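Histidinol-phosphate aminotransferase (Clostridium acetobutylicum, PDB 3FTB) probably transfers amino groups with the help of pyridoxal 5'-phosphate, acting as a histidinol-phosphate aminotransferase. Local coordinates at residues A[93-97]-A[238-242]; A[88-92]-A[108-112]; A[122-126]-A[137-141]; A[278-283]-A[348-354]. One frame throughout, in Å; residues are numbered along the deposited sequence.

Contact 1 of 4, residues A[93-97]-A[238-242]; sequences LSISL and IKAKQ
A leucine pair clasping an isoleucine, with a lysine reaching across one flank, joins the C-terminal parts of two helices, 87-95 and 232-239. Residues 93-95 and 238-239 are helical, and the closest CA atoms are those of Leu-93 and Ile-238, 6.5 Å apart. Leu-93 (chi1 m, chi2 t) points across, putting CD1 3.9 Å from Ile-238 CG2 and 3.6 Å from Gln-242 CG, with its CD2 3.9 Å from Lys-241 CB. Leu-97, again mt, starts sideways, yet its CD1 comes within 3.7 Å of Ile-238 CG1. Both helices pack on one side of the large sheet of the PLP-dependent aminotransferase fold, where Ser-94 and Ile-238 touch Phe-208 of strand 207-212. Lys-241, chi1 m and then t throughout, extends so that NZ donates to Ser-96 OG at 3.0 Å and lies 3.5 Å from Leu-97 CD2. Ser-96, chi1 p, turns OG back to donate to Leu-93 O at 2.5 Å. Lys-117 of the second subunit hydrogen-bonds to the carbonyl oxygens of Lys-241 and Gln-242.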
loop_
_atom_site.group_PDB
_atom_site.type_symbol
_atom_site.label_atom_id
_atom_site.label_comp_id
_atom_site.label_asym_id
_atom_site.label_seq_id
_atom_site.Cartn_x
_atom_site.Cartn_y
_atom_site.Cartn_z
ATOM N N LEU A 93 3.259 -2.394 -11.870
ATOM C CA LEU A 93 4.673 -2.018 -11.828
ATOM C C LEU A 93 5.546 -2.777 -12.816
ATOM O O LEU A 93 6.414 -2.188 -13.464
ATOM C CB LEU A 93 5.245 -2.187 -10.420
ATOM C CG LEU A 93 4.880 -1.091 -9.422
ATOM C CD1 LEU A 93 5.272 -1.531 -8.045
ATOM C CD2 LEU A 93 5.545 0.226 -9.780
ATOM N N SER A 94 5.334 -4.083 -12.918
ATOM C CA SER A 94 6.113 -4.874 -13.856
ATOM C C SER A 94 5.809 -4.451 -15.296
ATOM O O SER A 94 6.678 -4.478 -16.165
ATOM C CB SER A 94 5.877 -6.368 -13.645
ATOM O OG SER A 94 4.501 -6.688 -13.711
ATOM N N ILE A 95 4.578 -4.031 -15.540
ATOM C CA ILE A 95 4.194 -3.585 -16.873
ATOM C C ILE A 95 4.671 -2.146 -17.108
ATOM O O ILE A 95 4.911 -1.735 -18.251
ATOM C CB ILE A 95 2.665 -3.717 -17.092
ATOM C CG1 ILE A 95 2.257 -5.194 -17.154
ATOM C CG2 ILE A 95 2.222 -2.984 -18.360
ATOM C CD1 ILE A 95 0.747 -5.411 -17.118
ATOM N N SER A 96 4.834 -1.396 -16.020
ATOM C CA SER A 96 5.305 -0.012 -16.094
ATOM C C SER A 96 6.725 0.082 -16.638
ATOM O O SER A 96 7.179 1.164 -17.015
ATOM C CB SER A 96 5.237 0.666 -14.720
ATOM O OG SER A 96 6.324 0.281 -13.884
ATOM N N LEU A 97 7.409 -1.060 -16.691
ATOM C CA LEU A 97 8.826 -1.107 -17.033
ATOM C C LEU A 97 9.084 -1.117 -18.534
ATOM O O LEU A 97 10.191 -0.793 -18.977
ATOM C CB LEU A 97 9.466 -2.351 -16.432
ATOM C CG LEU A 97 9.249 -2.589 -14.946
ATOM C CD1 LEU A 97 10.201 -3.668 -14.452
ATOM C CD2 LEU A 97 9.431 -1.279 -14.160
ATOM N N ILE A 238 11.968 -2.350 -9.848
ATOM C CA ILE A 238 10.619 -2.261 -9.322
ATOM C C ILE A 238 10.626 -1.679 -7.917
ATOM O O ILE A 238 9.724 -0.921 -7.551
ATOM C CB ILE A 238 9.916 -3.627 -9.332
ATOM C CG1 ILE A 238 9.678 -4.076 -10.775
ATOM C CG2 ILE A 238 8.610 -3.527 -8.586
ATOM C CD1 ILE A 238 9.343 -5.528 -10.910
ATOM N N LYS A 239 11.650 -2.030 -7.141
ATOM C CA LYS A 239 11.820 -1.504 -5.789
ATOM C C LYS A 239 12.114 -0.020 -5.880
ATOM O O LYS A 239 11.553 0.788 -5.140
ATOM C CB LYS A 239 12.949 -2.232 -5.070
ATOM C CG LYS A 239 12.718 -2.469 -3.582
ATOM C CD LYS A 239 13.501 -3.699 -3.130
ATOM C CE LYS A 239 13.097 -4.938 -3.946
ATOM N NZ LYS A 239 14.089 -6.053 -3.877
ATOM N N ALA A 240 12.981 0.334 -6.821
ATOM C CA ALA A 240 13.317 1.731 -7.090
ATOM C C ALA A 240 12.075 2.589 -7.341
ATOM O O ALA A 240 12.088 3.797 -7.125
ATOM C CB ALA A 240 14.257 1.819 -8.279
ATOM N N LYS A 241 10.998 1.957 -7.795
ATOM C CA LYS A 241 9.767 2.676 -8.081
ATOM C C LYS A 241 8.865 2.791 -6.849
ATOM O O LYS A 241 8.112 3.759 -6.706
ATOM C CB LYS A 241 9.020 2.009 -9.243
ATOM C CG LYS A 241 9.797 2.013 -10.550
ATOM C CD LYS A 241 8.893 1.749 -11.742
ATOM C CE LYS A 241 9.578 2.157 -13.032
ATOM N NZ LYS A 241 8.670 2.117 -14.211
ATOM N N GLN A 242 8.951 1.811 -5.957
ATOM C CA GLN A 242 8.018 1.721 -4.837
ATOM C C GLN A 242 8.301 2.681 -3.684
ATOM O O GLN A 242 9.175 3.546 -3.761
ATOM C CB GLN A 242 7.983 0.298 -4.288
ATOM C CG GLN A 242 7.530 -0.735 -5.293
ATOM C CD GLN A 242 7.466 -2.117 -4.693
ATOM O OE1 GLN A 242 6.415 -2.544 -4.222
ATOM N NE2 GLN A 242 8.599 -2.819 -4.684
#

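Contact 2 of 4, residues A[88-92]-A[108-112]; sequences SEIIE and YAEYE. With PO4 (phosphate ion), chain E.
Residues 88-92 run as continuous helix within 87-95, with Glu-92 N hydrogen-bonded to Ser-88 O at 3.2 Å, while 108-112 passes from a loop residue, Tyr-108 (phi/psi -51/122), into helix 110-117; Tyr-111 N reaches Tyr-108 O at 3.1 Å. Ile-91 and Tyr-111 have the closest CA atoms, 6.9 Å apart. In the PLP-dependent aminotransferase fold the first of these helices presents its N-terminal end to an anion: Ser-88 N donates to phosphate O1 at 3.0 Å and Ser-88 OG, chi1 m, makes a very short 2.4 Å hydrogen bond to the same oxygen. Ala-87, Thr-214 and Arg-223 complete the site, consistent with the place where this family holds the cofactor phosphate, although the ion itself probably came from the crystallisation liquor.

Ile-91 (mt) is the apolar wedge between the segments. Its CD1 lies 4.2 Å from Tyr-108 CE2 and its CG2 4.0 Å from Tyr-111 CD1, meeting each ring at the edge. The Tyr-111 hydroxyl is hydrogen-bonded to Asp-183. Glu-110, poorly ordered, points toward the first helix with chi1 and chi2 t; its OE2 stands 3.3 Å from Ser-88 O, two acceptors without a hydrogen bond, and its OE1 is 3.2 Å from Ile-91 CD1.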
loop_
_atom_site.group_PDB
_atom_site.type_symbol
_atom_site.label_atom_id
_atom_site.label_comp_id
_atom_site.label_asym_id
_atom_site.label_seq_id
_atom_site.Cartn_x
_atom_site.Cartn_y
_atom_site.Cartn_z
ATOM N N SER A 88 -2.021 -6.441 -7.311
ATOM C CA SER A 88 -2.302 -5.311 -8.189
ATOM C C SER A 88 -1.070 -4.462 -8.429
ATOM O O SER A 88 -0.803 -4.039 -9.550
ATOM C CB SER A 88 -3.388 -4.428 -7.580
ATOM O OG SER A 88 -4.491 -5.201 -7.157
ATOM N N GLU A 89 -0.333 -4.199 -7.359
ATOM C CA GLU A 89 0.796 -3.285 -7.425
ATOM C C GLU A 89 1.860 -3.847 -8.365
ATOM O O GLU A 89 2.512 -3.111 -9.110
ATOM C CB GLU A 89 1.366 -3.034 -6.015
ATOM C CG GLU A 89 2.226 -1.766 -5.879
ATOM C CD GLU A 89 2.896 -1.599 -4.500
ATOM O OE1 GLU A 89 2.509 -2.301 -3.545
ATOM O OE2 GLU A 89 3.814 -0.754 -4.364
ATOM N N ILE A 90 2.003 -5.166 -8.342
ATOM C CA ILE A 90 3.072 -5.837 -9.068
ATOM C C ILE A 90 2.761 -5.954 -10.559
ATOM O O ILE A 90 3.650 -5.779 -11.398
ATOM C CB ILE A 90 3.347 -7.214 -8.456
ATOM C CG1 ILE A 90 3.665 -7.056 -6.971
ATOM C CG2 ILE A 90 4.483 -7.933 -9.189
ATOM C CD1 ILE A 90 3.417 -8.297 -6.196
ATOM N N ILE A 91 1.501 -6.241 -10.877
ATOM C CA ILE A 91 1.028 -6.260 -12.259
ATOM C C ILE A 91 1.275 -4.909 -12.927
ATOM O O ILE A 91 1.924 -4.828 -13.977
ATOM C CB ILE A 91 -0.476 -6.582 -12.321
ATOM C CG1 ILE A 91 -0.737 -7.991 -11.776
ATOM C CG2 ILE A 91 -1.000 -6.429 -13.747
ATOM C CD1 ILE A 91 -2.204 -8.337 -11.649
ATOM N N GLU A 92 0.770 -3.847 -12.304
ATOM C CA GLU A 92 1.011 -2.495 -12.799
ATOM C C GLU A 92 2.500 -2.193 -12.949
ATOM O O GLU A 92 2.946 -1.788 -14.021
ATOM C CB GLU A 92 0.362 -1.449 -11.888
ATOM C CG GLU A 92 0.838 -0.028 -12.162
ATOM C CD GLU A 92 -0.012 1.015 -11.471
ATOM O OE1 GLU A 92 -1.238 0.809 -11.374
ATOM O OE2 GLU A 92 0.544 2.043 -11.026
ATOM N N TYR A 108 -7.477 -11.093 -17.706
ATOM C CA TYR A 108 -7.794 -10.155 -16.632
ATOM C C TYR A 108 -7.625 -8.706 -17.093
ATOM O O TYR A 108 -6.538 -8.302 -17.534
ATOM C CB TYR A 108 -6.886 -10.469 -15.454
ATOM C CG TYR A 108 -7.146 -9.713 -14.180
ATOM C CD1 TYR A 108 -8.404 -9.673 -13.617
ATOM C CD2 TYR A 108 -6.102 -9.067 -13.511
ATOM C CE1 TYR A 108 -8.636 -8.983 -12.433
ATOM C CE2 TYR A 108 -6.322 -8.386 -12.319
ATOM C CZ TYR A 108 -7.590 -8.346 -11.785
ATOM O OH TYR A 108 -7.807 -7.665 -10.604
ATOM N N ALA A 109 -8.710 -7.939 -16.991
ATOM C CA ALA A 109 -8.774 -6.555 -17.466
ATOM C C ALA A 109 -7.558 -5.707 -17.102
ATOM O O ALA A 109 -7.118 -4.891 -17.906
ATOM C CB ALA A 109 -10.035 -5.886 -16.957
ATOM N N GLU A 110 -7.032 -5.902 -15.894
ATOM C CA GLU A 110 -5.920 -5.097 -15.371
ATOM C C GLU A 110 -4.616 -5.106 -16.201
ATOM O O GLU A 110 -3.819 -4.168 -16.110
ATOM C CB GLU A 110 -5.624 -5.450 -13.900
ATOM C CG GLU A 110 -4.195 -5.066 -13.454
ATOM C CD GLU A 110 -3.995 -4.977 -11.934
ATOM O OE1 GLU A 110 -4.337 -5.946 -11.223
ATOM O OE2 GLU A 110 -3.468 -3.943 -11.453
ATOM N N TYR A 111 -4.375 -6.142 -17.000
ATOM C CA TYR A 111 -3.156 -6.123 -17.806
ATOM C C TYR A 111 -3.152 -4.892 -18.725
ATOM O O TYR A 111 -2.217 -4.097 -18.685
ATOM C CB TYR A 111 -2.949 -7.410 -18.617
ATOM C CG TYR A 111 -3.047 -8.703 -17.834
ATOM C CD1 TYR A 111 -2.852 -8.727 -16.459
ATOM C CD2 TYR A 111 -3.313 -9.904 -18.476
ATOM C CE1 TYR A 111 -2.938 -9.908 -15.738
ATOM C CE2 TYR A 111 -3.406 -11.099 -17.760
ATOM C CZ TYR A 111 -3.216 -11.089 -16.388
ATOM O OH TYR A 111 -3.302 -12.261 -15.670
ATOM N N GLU A 112 -4.206 -4.740 -19.529
ATOM C CA GLU A 112 -4.325 -3.643 -20.499
ATOM C C GLU A 112 -4.634 -2.275 -19.880
ATOM O O GLU A 112 -4.190 -1.234 -20.386
ATOM C CB GLU A 112 -5.396 -3.965 -21.545
ATOM C CG GLU A 112 -5.591 -2.854 -22.571
ATOM C CD GLU A 112 -6.810 -3.049 -23.445
ATOM O OE1 GLU A 112 -7.590 -3.990 -23.179
ATOM O OE2 GLU A 112 -6.987 -2.259 -24.399
HETATM P P PO4 E . -5.025 -8.327 -5.483
HETATM O O1 PO4 E . -4.387 -6.962 -5.522
HETATM O O2 PO4 E . -4.005 -9.362 -5.109
HETATM O O3 PO4 E . -6.118 -8.379 -4.447
HETATM O O4 PO4 E . -5.558 -8.640 -6.857
#

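Contact 3 of 4, residues A[122-126]-A[137-141]; sequences VVFSY and DIISK
Strand 121-126, the outermost on its side of the large mixed sheet in this chain, leads through a short connection into helix 135-141, which folds back over it in the strand-to-helix half of a beta-alpha-beta crossover to parallel strand 147-151. The segments 122-126 and 137-141 run nearly antiparallel, their axes at 157° and 9.1 Å apart at closest approach; the nearest CA atoms are those of Ser-125 and Ile-138, at 6.6 Å.

Along the strand, alternate side chains face the helix. Val-123 (chi1 t) points toward it, with CG1 4.3 Å from Lys-141 CD. The CA-to-CB bond of Phe-124 points away, and its side chain packs on Ile-330 and Glu-112, but its carbonyl O is 3.3 Å from Lys-141 CE. Ser-125, also t, points back to the helix and donates from OG to Asp-137 OD2 at 2.9 Å, while the same OG sits 4.0 Å from Ile-138 CG1. At Tyr-126 the backbone N donates to a water at 3.0 Å.

Asp-137 (chi1 t) gathers these polar links. That water in turn donates to its OD2 at 2.8 Å, and one helical turn on, Lys-141, with chi1 m and chi2 and chi3 t, closes a salt bridge from NZ to Asp-137 OD1 at 2.8 Å.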
loop_
_atom_site.group_PDB
_atom_site.type_symbol
_atom_site.label_atom_id
_atom_site.label_comp_id
_atom_site.label_asym_id
_atom_site.label_seq_id
_atom_site.Cartn_x
_atom_site.Cartn_y
_atom_site.Cartn_z
ATOM N N VAL A 122 0.469 -1.875 -26.899
ATOM C CA VAL A 122 -0.204 -3.154 -26.723
ATOM C C VAL A 122 -0.369 -3.902 -28.035
ATOM O O VAL A 122 -0.832 -3.347 -29.037
ATOM C CB VAL A 122 -1.585 -2.978 -26.056
ATOM C CG1 VAL A 122 -2.452 -4.208 -26.275
ATOM C CG2 VAL A 122 -1.413 -2.707 -24.577
ATOM N N VAL A 123 0.013 -5.173 -28.004
ATOM C CA VAL A 123 -0.162 -6.097 -29.116
ATOM C C VAL A 123 -0.897 -7.315 -28.560
ATOM O O VAL A 123 -0.505 -7.848 -27.523
ATOM C CB VAL A 123 1.203 -6.533 -29.672
ATOM C CG1 VAL A 123 1.036 -7.540 -30.795
ATOM C CG2 VAL A 123 1.997 -5.316 -30.133
ATOM N N PHE A 124 -1.963 -7.753 -29.223
ATOM C CA PHE A 124 -2.771 -8.862 -28.696
ATOM C C PHE A 124 -2.448 -10.232 -29.314
ATOM O O PHE A 124 -2.101 -10.343 -30.501
ATOM C CB PHE A 124 -4.281 -8.568 -28.814
ATOM C CG PHE A 124 -4.792 -7.523 -27.836
ATOM C CD1 PHE A 124 -4.818 -7.776 -26.468
ATOM C CD2 PHE A 124 -5.265 -6.298 -28.288
ATOM C CE1 PHE A 124 -5.286 -6.823 -25.572
ATOM C CE2 PHE A 124 -5.740 -5.334 -27.392
ATOM C CZ PHE A 124 -5.754 -5.594 -26.041
ATOM N N SER A 125 -2.541 -11.272 -28.486
ATOM C CA SER A 125 -2.563 -12.644 -28.976
ATOM C C SER A 125 -3.814 -13.334 -28.431
ATOM O O SER A 125 -4.024 -13.409 -27.207
ATOM C CB SER A 125 -1.300 -13.417 -28.580
ATOM O OG SER A 125 -1.330 -14.737 -29.111
ATOM N N TYR A 126 -4.653 -13.820 -29.341
ATOM C CA TYR A 126 -5.953 -14.359 -28.959
ATOM C C TYR A 126 -5.937 -15.865 -28.724
ATOM O O TYR A 126 -5.388 -16.624 -29.529
ATOM C CB TYR A 126 -6.987 -14.029 -30.034
ATOM C CG TYR A 126 -7.397 -12.569 -30.082
ATOM C CD1 TYR A 126 -6.589 -11.621 -30.691
ATOM C CD2 TYR A 126 -8.596 -12.145 -29.522
ATOM C CE1 TYR A 126 -6.956 -10.291 -30.739
ATOM C CE2 TYR A 126 -8.976 -10.818 -29.567
ATOM C CZ TYR A 126 -8.153 -9.892 -30.178
ATOM O OH TYR A 126 -8.531 -8.564 -30.221
ATOM N N ASP A 137 1.678 -18.253 -32.326
ATOM C CA ASP A 137 1.449 -16.821 -32.519
ATOM C C ASP A 137 2.289 -15.999 -31.548
ATOM O O ASP A 137 2.885 -14.991 -31.928
ATOM C CB ASP A 137 -0.027 -16.470 -32.344
ATOM C CG ASP A 137 -0.335 -15.038 -32.742
ATOM O OD1 ASP A 137 0.041 -14.639 -33.864
ATOM O OD2 ASP A 137 -0.951 -14.308 -31.936
ATOM N N ILE A 138 2.326 -16.423 -30.287
ATOM C CA ILE A 138 3.200 -15.780 -29.318
ATOM C C ILE A 138 4.623 -15.752 -29.871
ATOM O O ILE A 138 5.290 -14.714 -29.843
ATOM C CB ILE A 138 3.172 -16.494 -27.949
ATOM C CG1 ILE A 138 1.782 -16.391 -27.321
ATOM C CG2 ILE A 138 4.236 -15.907 -27.012
ATOM C CD1 ILE A 138 1.644 -17.155 -26.024
ATOM N N ILE A 139 5.072 -16.895 -30.390
ATOM C CA ILE A 139 6.368 -16.994 -31.052
ATOM C C ILE A 139 6.505 -15.947 -32.156
ATOM O O ILE A 139 7.457 -15.166 -32.166
ATOM C CB ILE A 139 6.569 -18.374 -31.705
ATOM C CG1 ILE A 139 6.367 -19.508 -30.694
ATOM C CG2 ILE A 139 7.943 -18.450 -32.344
ATOM C CD1 ILE A 139 7.619 -19.939 -29.984
ATOM N N SER A 140 5.548 -15.938 -33.079
ATOM C CA SER A 140 5.633 -15.096 -34.270
ATOM C C SER A 140 5.502 -13.608 -33.971
ATOM O O SER A 140 5.546 -12.786 -34.884
ATOM C CB SER A 140 4.575 -15.515 -35.287
ATOM O OG SER A 140 3.274 -15.300 -34.775
ATOM N N LYS A 141 5.337 -13.265 -32.698
ATOM C CA LYS A 141 5.151 -11.873 -32.285
ATOM C C LYS A 141 6.226 -11.402 -31.307
ATOM O O LYS A 141 6.288 -10.223 -30.958
ATOM C CB LYS A 141 3.787 -11.693 -31.608
ATOM C CG LYS A 141 2.596 -11.669 -32.538
ATOM C CD LYS A 141 1.310 -11.690 -31.742
ATOM C CE LYS A 141 0.148 -11.401 -32.656
ATOM N NZ LYS A 141 0.491 -11.902 -34.007
HETATM O O HOH W 1 -3.610 -13.439 -32.111
#

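Contact 4 of 4, residues A[278-283]-A[348-354]; sequences RFIEEL and TKFLRAL
Two helical segments lie side by side here, pointing the same way: the axes of 278-283 and 348-354 diverge by only 9° and approach to 11.0 Å. Leu-283 and Leu-351 have CA atoms 7.4 Å apart, and one turn earlier Phe-279 and Thr-348 are 8.3 Å apart.

The gap is filled mainly by apolar side chains. Leu-351 (mt) points into it, bringing CD1 to 3.4 Å from the aliphatic CB of Glu-282, CG to 4.2 Å from Phe-279 CE1, and CD2 to 4.0 Å from Leu-283 CD2. Leu-283, likewise mt, also sets CD2 3.5 Å from Leu-354 CD2 and 4.5 Å from Phe-350 CE2.

The aromatic pair consists of Phe-279 and Phe-350, both chi1 t, with ring centroids 5.9 Å apart and planes at an oblique 37°; Phe-279 CZ meets Phe-350 CD2 at 3.7 Å. Beyond it, Phe-350 stacks with Tyr-31 and meets Phe-339 edge-to-face.

A single hydrogen bond spans the two segments. Arg-278, with chi1 and chi2 t and chi3 p, swings its end across, and NH2 donates to Thr-348 OG1 (chi1 m) at 3.1 Å. The same NH2 forms a salt bridge to Glu-275, and Thr-348 OG1 is hydrogen-bonded to Glu-344 O.

Phe-279 and Leu-283 reach Val-300, while Phe-350 reaches Ile-321 and Ile-323, so the parallel helix pair packs on the smaller mixed sheet: an alpha/beta layer, as in the small domain of fold-type I PLP enzymes.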
loop_
_atom_site.group_PDB
_atom_site.type_symbol
_atom_site.label_atom_id
_atom_site.label_comp_id
_atom_site.label_asym_id
_atom_site.label_seq_id
_atom_site.Cartn_x
_atom_site.Cartn_y
_atom_site.Cartn_z
ATOM N N ARG A 278 -17.382 -31.981 -9.737
ATOM C CA ARG A 278 -18.830 -32.141 -9.670
ATOM C C ARG A 278 -19.536 -30.947 -10.298
ATOM O O ARG A 278 -20.401 -31.100 -11.158
ATOM C CB ARG A 278 -19.289 -32.294 -8.216
ATOM C CG ARG A 278 -20.745 -32.718 -8.063
ATOM C CD ARG A 278 -21.232 -32.539 -6.633
ATOM N NE ARG A 278 -21.381 -31.128 -6.286
ATOM C CZ ARG A 278 -22.549 -30.515 -6.114
ATOM N NH1 ARG A 278 -23.678 -31.192 -6.253
ATOM N NH2 ARG A 278 -22.589 -29.225 -5.797
ATOM N N PHE A 279 -19.164 -29.757 -9.845
ATOM C CA PHE A 279 -19.746 -28.518 -10.343
ATOM C C PHE A 279 -19.861 -28.543 -11.875
ATOM O O PHE A 279 -20.910 -28.220 -12.444
ATOM C CB PHE A 279 -18.905 -27.318 -9.868
ATOM C CG PHE A 279 -19.590 -25.992 -10.039
ATOM C CD1 PHE A 279 -20.779 -25.718 -9.376
ATOM C CD2 PHE A 279 -19.059 -25.024 -10.872
ATOM C CE1 PHE A 279 -21.408 -24.510 -9.533
ATOM C CE2 PHE A 279 -19.693 -23.812 -11.035
ATOM C CZ PHE A 279 -20.873 -23.558 -10.362
ATOM N N ILE A 280 -18.783 -28.954 -12.535
ATOM C CA ILE A 280 -18.733 -28.961 -13.991
ATOM C C ILE A 280 -19.658 -30.018 -14.606
ATOM O O ILE A 280 -20.134 -29.854 -15.736
ATOM C CB ILE A 280 -17.293 -29.167 -14.504
ATOM C CG1 ILE A 280 -16.538 -27.830 -14.590
ATOM C CG2 ILE A 280 -17.305 -29.836 -15.872
ATOM C CD1 ILE A 280 -16.589 -26.970 -13.331
ATOM N N GLU A 281 -19.916 -31.103 -13.878
ATOM C CA GLU A 281 -20.817 -32.141 -14.390
ATOM C C GLU A 281 -22.248 -31.665 -14.266
ATOM O O GLU A 281 -23.057 -31.855 -15.176
ATOM C CB GLU A 281 -20.614 -33.477 -13.666
ATOM C CG GLU A 281 -19.370 -34.234 -14.143
ATOM C CD GLU A 281 -18.901 -35.291 -13.161
ATOM O OE1 GLU A 281 -19.235 -35.163 -11.962
ATOM O OE2 GLU A 281 -18.197 -36.240 -13.583
ATOM N N GLU A 282 -22.553 -31.026 -13.143
ATOM C CA GLU A 282 -23.854 -30.402 -12.961
ATOM C C GLU A 282 -24.123 -29.286 -13.986
ATOM O O GLU A 282 -25.238 -29.180 -14.508
ATOM C CB GLU A 282 -23.980 -29.877 -11.536
ATOM C CG GLU A 282 -23.782 -30.956 -10.499
ATOM C CD GLU A 282 -24.671 -32.145 -10.761
ATOM O OE1 GLU A 282 -24.131 -33.246 -10.999
ATOM O OE2 GLU A 282 -25.909 -31.972 -10.753
ATOM N N LEU A 283 -23.117 -28.458 -14.275
ATOM C CA LEU A 283 -23.279 -27.377 -15.252
ATOM C C LEU A 283 -23.513 -27.964 -16.634
ATOM O O LEU A 283 -24.217 -27.381 -17.461
ATOM C CB LEU A 283 -22.056 -26.445 -15.298
ATOM C CG LEU A 283 -21.894 -25.272 -14.321
ATOM C CD1 LEU A 283 -20.638 -24.516 -14.688
ATOM C CD2 LEU A 283 -23.093 -24.322 -14.321
ATOM N N THR A 348 -24.750 -25.971 -4.929
ATOM C CA THR A 348 -25.998 -26.657 -5.212
ATOM C C THR A 348 -27.137 -25.640 -5.236
ATOM O O THR A 348 -28.043 -25.719 -6.059
ATOM C CB THR A 348 -26.278 -27.758 -4.177
ATOM O OG1 THR A 348 -25.260 -28.766 -4.262
ATOM C CG2 THR A 348 -27.643 -28.390 -4.425
ATOM N N LYS A 349 -27.070 -24.665 -4.336
ATOM C CA LYS A 349 -28.049 -23.587 -4.316
ATOM C C LYS A 349 -27.984 -22.822 -5.634
ATOM O O LYS A 349 -28.999 -22.607 -6.299
ATOM C CB LYS A 349 -27.768 -22.642 -3.149
ATOM C CG LYS A 349 -28.973 -21.826 -2.721
ATOM C CD LYS A 349 -28.569 -20.625 -1.890
ATOM C CE LYS A 349 -29.786 -19.972 -1.249
ATOM N NZ LYS A 349 -30.585 -20.929 -0.421
ATOM N N PHE A 350 -26.776 -22.410 -6.001
ATOM C CA PHE A 350 -26.516 -21.749 -7.280
ATOM C C PHE A 350 -27.153 -22.466 -8.487
ATOM O O PHE A 350 -27.877 -21.854 -9.286
ATOM C CB PHE A 350 -25.002 -21.626 -7.486
ATOM C CG PHE A 350 -24.622 -21.050 -8.812
ATOM C CD1 PHE A 350 -24.781 -19.688 -9.063
ATOM C CD2 PHE A 350 -24.112 -21.865 -9.816
ATOM C CE1 PHE A 350 -24.436 -19.147 -10.290
ATOM C CE2 PHE A 350 -23.763 -21.332 -11.052
ATOM C CZ PHE A 350 -23.928 -19.969 -11.286
ATOM N N LEU A 351 -26.863 -23.762 -8.610
ATOM C CA LEU A 351 -27.327 -24.587 -9.721
ATOM C C LEU A 351 -28.843 -24.709 -9.724
ATOM O O LEU A 351 -29.473 -24.712 -10.788
ATOM C CB LEU A 351 -26.703 -25.988 -9.641
ATOM C CG LEU A 351 -25.228 -26.196 -10.008
ATOM C CD1 LEU A 351 -24.649 -27.389 -9.263
ATOM C CD2 LEU A 351 -25.056 -26.361 -11.521
ATOM N N ARG A 352 -29.428 -24.820 -8.533
ATOM C CA ARG A 352 -30.872 -24.940 -8.424
ATOM C C ARG A 352 -31.596 -23.669 -8.839
ATOM O O ARG A 352 -32.801 -23.682 -9.030
ATOM C CB ARG A 352 -31.277 -25.383 -7.023
ATOM C CG ARG A 352 -30.725 -26.761 -6.680
ATOM C CD ARG A 352 -31.135 -27.212 -5.290
ATOM N NE ARG A 352 -30.888 -26.177 -4.290
ATOM C CZ ARG A 352 -31.000 -26.360 -2.978
ATOM N NH1 ARG A 352 -31.351 -27.549 -2.502
ATOM N NH2 ARG A 352 -30.760 -25.356 -2.145
ATOM N N ALA A 353 -30.854 -22.577 -8.990
ATOM C CA ALA A 353 -31.409 -21.352 -9.551
ATOM C C ALA A 353 -31.257 -21.377 -11.072
ATOM O O ALA A 353 -32.154 -20.944 -11.804
ATOM C CB ALA A 353 -30.713 -20.142 -8.967
ATOM N N LEU A 354 -30.113 -21.881 -11.535
ATOM C CA LEU A 354 -29.836 -22.040 -12.961
ATOM C C LEU A 354 -30.887 -22.934 -13.582
ATOM O O LEU A 354 -31.311 -22.728 -14.715
ATOM C CB LEU A 354 -28.467 -22.683 -13.170
ATOM C CG LEU A 354 -27.314 -21.797 -13.634
ATOM C CD1 LEU A 354 -27.278 -20.484 -12.871
ATOM C CD2 LEU A 354 -26.008 -22.532 -13.478
#

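Contacts 1 and 2 share helix 87-95 and touch each other, their centres 12 Å apart; contact 2 is buried beside an anion site, whereas contact 1 is only partly buried, and both meet the second subunit. Contact 3, also partly buried, lies at the sheet edge and touches contact 2 where Glu-112 OE1 comes within 3.8 Å of Phe-124 CZ. Chemistry follows place: polar links dominate the edge contact 3, contact 1 mixes leucine packing with a lysine-serine hydrogen bond, and contact 2 has no hydrogen bond between its segments. Contact 4, buried and mainly apolar, belongs to the other sheet; its centre is about 42 Å from that of contact 1, across the chain's centre.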